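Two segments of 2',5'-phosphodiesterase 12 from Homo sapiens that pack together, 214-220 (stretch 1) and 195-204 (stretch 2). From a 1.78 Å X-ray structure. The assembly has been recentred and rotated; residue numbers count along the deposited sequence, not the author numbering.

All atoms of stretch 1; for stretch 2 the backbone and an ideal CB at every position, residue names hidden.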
# COMPACT_ATOMS: atom_id res chain seq x y z
N ALA A 214 -5.53 1.53 0.20
CA ALA A 214 -5.72 0.50 1.22
C ALA A 214 -4.76 0.72 2.38
O ALA A 214 -3.62 1.17 2.18
CB ALA A 214 -5.53 -0.90 0.64
N THR A 215 -5.21 0.37 3.60
CA THR A 215 -4.35 0.41 4.79
C THR A 215 -4.50 -0.95 5.46
O THR A 215 -5.61 -1.38 5.70
CB THR A 215 -4.69 1.59 5.74
OG1 THR A 215 -4.46 2.83 5.07
CG2 THR A 215 -3.85 1.59 7.04
N PHE A 216 -3.38 -1.61 5.73
CA PHE A 216 -3.34 -2.90 6.42
C PHE A 216 -2.62 -2.73 7.74
O PHE A 216 -1.70 -1.93 7.82
CB PHE A 216 -2.64 -3.97 5.57
CG PHE A 216 -3.50 -4.47 4.43
CD1 PHE A 216 -3.49 -3.81 3.20
CD2 PHE A 216 -4.25 -5.64 4.57
CE1 PHE A 216 -4.28 -4.28 2.14
CE2 PHE A 216 -5.04 -6.10 3.51
CZ PHE A 216 -5.06 -5.41 2.31
N TYR A 217 -3.06 -3.44 8.78
CA TYR A 217 -2.42 -3.29 10.08
C TYR A 217 -2.26 -4.66 10.70
O TYR A 217 -3.13 -5.51 10.53
CB TYR A 217 -3.22 -2.33 11.01
CG TYR A 217 -4.69 -2.68 11.09
CD1 TYR A 217 -5.60 -2.21 10.14
CD2 TYR A 217 -5.17 -3.54 12.07
CE1 TYR A 217 -6.93 -2.61 10.14
CE2 TYR A 217 -6.51 -3.92 12.10
CZ TYR A 217 -7.39 -3.46 11.13
OH TYR A 217 -8.71 -3.83 11.19
N ARG A 218 -1.13 -4.87 11.42
CA ARG A 218 -0.86 -6.17 12.05
C ARG A 218 -1.72 -6.35 13.27
O ARG A 218 -1.61 -5.58 14.23
CB ARG A 218 0.62 -6.27 12.38
CG ARG A 218 0.98 -7.60 13.05
CD ARG A 218 2.49 -7.76 13.19
NE ARG A 218 3.14 -7.76 11.88
CZ ARG A 218 3.16 -8.81 11.06
NH1 ARG A 218 2.65 -9.97 11.44
NH2 ARG A 218 3.71 -8.70 9.85
N LYS A 219 -2.56 -7.41 13.27
CA LYS A 219 -3.54 -7.64 14.34
C LYS A 219 -2.89 -7.95 15.69
O LYS A 219 -3.44 -7.59 16.73
CB LYS A 219 -4.52 -8.77 13.97
CG LYS A 219 -5.48 -8.44 12.79
CD LYS A 219 -6.48 -7.30 13.13
CE LYS A 219 -7.64 -7.66 14.04
NZ LYS A 219 -8.46 -8.79 13.52
N SER A 220 -1.69 -8.53 15.67
CA SER A 220 -1.00 -8.84 16.93
C SER A 220 -0.51 -7.55 17.62
O SER A 220 -0.21 -7.57 18.81
CB SER A 220 0.15 -9.81 16.70
OG SER A 220 1.23 -9.16 16.05
N UNK A 195 -3.18 -12.69 0.93
CA UNK A 195 -1.77 -12.77 1.30
C UNK A 195 -1.53 -12.14 2.67
O UNK A 195 -0.89 -12.74 3.54
CB UNK A 195 -0.90 -12.08 0.24
N UNK A 196 -2.02 -10.93 2.86
CA UNK A 196 -1.70 -10.22 4.09
C UNK A 196 -2.45 -10.77 5.28
O UNK A 196 -1.88 -10.80 6.39
CB UNK A 196 -2.01 -8.73 3.93
N UNK A 197 -3.68 -11.28 5.09
CA UNK A 197 -4.31 -11.88 6.27
C UNK A 197 -3.56 -13.16 6.73
O UNK A 197 -3.46 -13.42 7.93
CB UNK A 197 -5.77 -12.21 5.96
N UNK A 198 -2.98 -13.93 5.78
CA UNK A 198 -2.21 -15.14 6.10
C UNK A 198 -0.98 -14.81 6.96
O UNK A 198 -0.51 -15.65 7.75
CB UNK A 198 -1.77 -15.84 4.81
N UNK A 199 -0.47 -13.58 6.82
CA UNK A 199 0.70 -13.12 7.56
C UNK A 199 0.31 -12.23 8.75
O UNK A 199 1.18 -11.61 9.34
CB UNK A 199 1.64 -12.36 6.62
N UNK A 200 -0.98 -12.20 9.12
CA UNK A 200 -1.44 -11.52 10.33
C UNK A 200 -1.87 -10.06 10.23
O UNK A 200 -2.00 -9.40 11.26
CB UNK A 200 -0.32 -11.60 11.37
N UNK A 201 -2.16 -9.57 9.01
CA UNK A 201 -2.63 -8.19 8.83
C UNK A 201 -4.06 -8.17 8.31
O UNK A 201 -4.45 -9.03 7.53
CB UNK A 201 -1.71 -7.43 7.87
N UNK A 202 -4.80 -7.17 8.71
CA UNK A 202 -6.18 -6.93 8.28
C UNK A 202 -6.21 -5.61 7.55
O UNK A 202 -5.41 -4.73 7.86
CB UNK A 202 -7.15 -6.93 9.46
N UNK A 203 -7.09 -5.47 6.57
CA UNK A 203 -7.08 -4.24 5.79
C UNK A 203 -8.42 -3.59 5.54
O UNK A 203 -9.48 -4.22 5.69
CB UNK A 203 -6.43 -4.52 4.44
N UNK A 204 -8.36 -2.31 5.14
CA UNK A 204 -9.52 -1.49 4.78
C UNK A 204 -9.22 -0.83 3.42
O UNK A 204 -8.06 -0.53 3.08
CB UNK A 204 -9.82 -0.44 5.86

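Stretch 2 leaves a helix, turns, and runs as a strand antiparallel to stretch 1. At position 195 the ideal CB has nothing of stretch 1 within 5.5 Å, so this contact sets no preference; the residue is A195.

Position 196 points toward stretch 1, its ideal CB 3.9 Å from F216 CD2. Opposite an aromatic face, a branched aliphatic chain or another ring would suit. It is L196, whose CD1 sits almost on the ring normal, 3.5 Å from F216 CG, in a CH-pi contact.

Positions 197 and 198 meet nothing of stretch 1 and could carry many side chains; they are E197 and A198.

At 199 the CA-to-CB bond points sideways, and the backbone matters more than the side chain: its carbonyl O lies 3.0 Å from R218 NH1, a weak hydrogen bond. Many residues would serve. F199 is found, its ring leading away from stretch 1.

Position 200 has phi/psi of 91/17, where a CB would jam against the preceding carbonyl O; it would also lie 3.4 Å from R218 NH1. Glycine is the natural choice, and G200 it is. Its O accepts from K219 N at 2.9 Å, and a water bridges the same O to S220 N.

Position 201 begins the strand, its CB on the same side of the sheet as F216 and R218. Between a phenyl group and the long arginine chain, an aliphatic residue fits well. L201 places CD2 4.1 Å from F216 CB and CD1 over one face of the R218 guanidinium, 3.7 Å from R218 NH2.

Position 202 pairs with Y217: the N of 202 donates to Y217 O at 3.0 Å, and Y217 N donates to the O of 202 at 2.8 Å. Its CB lies 3.9 Å from Y217 CZ and 3.7 Å from K219 CD, near a phenol and an amine. An acid would suit, though glutamine could also reach polar partners. E202 answers both: OE1 accepts a weak hydrogen bond from Y217 OH at 2.7 Å, and OE2 forms a salt bridge with K219 NZ at 3.0 Å.

Position 203 leaves no room, because an ideal CB would clash with F216 CE2 at 2.3 Å. Only glycine fits this geometry. G203 lets the ring lie against its backbone, CA 3.4 Å from F216 CD2, on the face opposite L196.

Position 204 pairs with T215 through two hydrogen bonds, its N to T215 O and T215 N to its O, each 3.0 Å. Beside T215's side chain a beta-branched residue suits the strand. V204 brings CG2 to 4.3 Å from T215 CB.

Stretch 2 195-204: ALEAFGLEGV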
# COMPACT_ATOMS: atom_id res chain seq x y z
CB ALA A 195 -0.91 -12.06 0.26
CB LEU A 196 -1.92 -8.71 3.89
CG LEU A 196 -0.98 -8.06 2.85
CD1 LEU A 196 -1.24 -6.56 2.73
CD2 LEU A 196 0.52 -8.21 3.25
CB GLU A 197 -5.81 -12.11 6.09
CG GLU A 197 -6.28 -13.26 5.25
CD GLU A 197 -7.80 -13.37 5.21
OE1 GLU A 197 -8.29 -14.38 4.67
OE2 GLU A 197 -8.50 -12.48 5.76
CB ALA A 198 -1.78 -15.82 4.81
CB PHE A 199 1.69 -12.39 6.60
CG PHE A 199 2.47 -13.37 5.74
CD1 PHE A 199 1.90 -13.94 4.61
CD2 PHE A 199 3.76 -13.76 6.11
CE1 PHE A 199 2.63 -14.83 3.81
CE2 PHE A 199 4.49 -14.66 5.33
CZ PHE A 199 3.92 -15.19 4.18
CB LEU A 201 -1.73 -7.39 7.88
CG LEU A 201 -0.28 -7.17 8.34
CD1 LEU A 201 0.63 -8.26 7.79
CD2 LEU A 201 0.25 -5.86 7.82
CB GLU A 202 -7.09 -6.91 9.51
CG GLU A 202 -8.57 -6.88 9.27
CD GLU A 202 -9.32 -7.28 10.53
OE1 GLU A 202 -9.59 -6.39 11.37
OE2 GLU A 202 -9.55 -8.50 10.73
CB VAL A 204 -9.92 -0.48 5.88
CG1 VAL A 204 -10.45 -1.22 7.13
CG2 VAL A 204 -8.77 0.45 6.25
O HOH W 1 4.54 -11.25 9.00
O HOH W 2 -1.13 -10.50 13.54
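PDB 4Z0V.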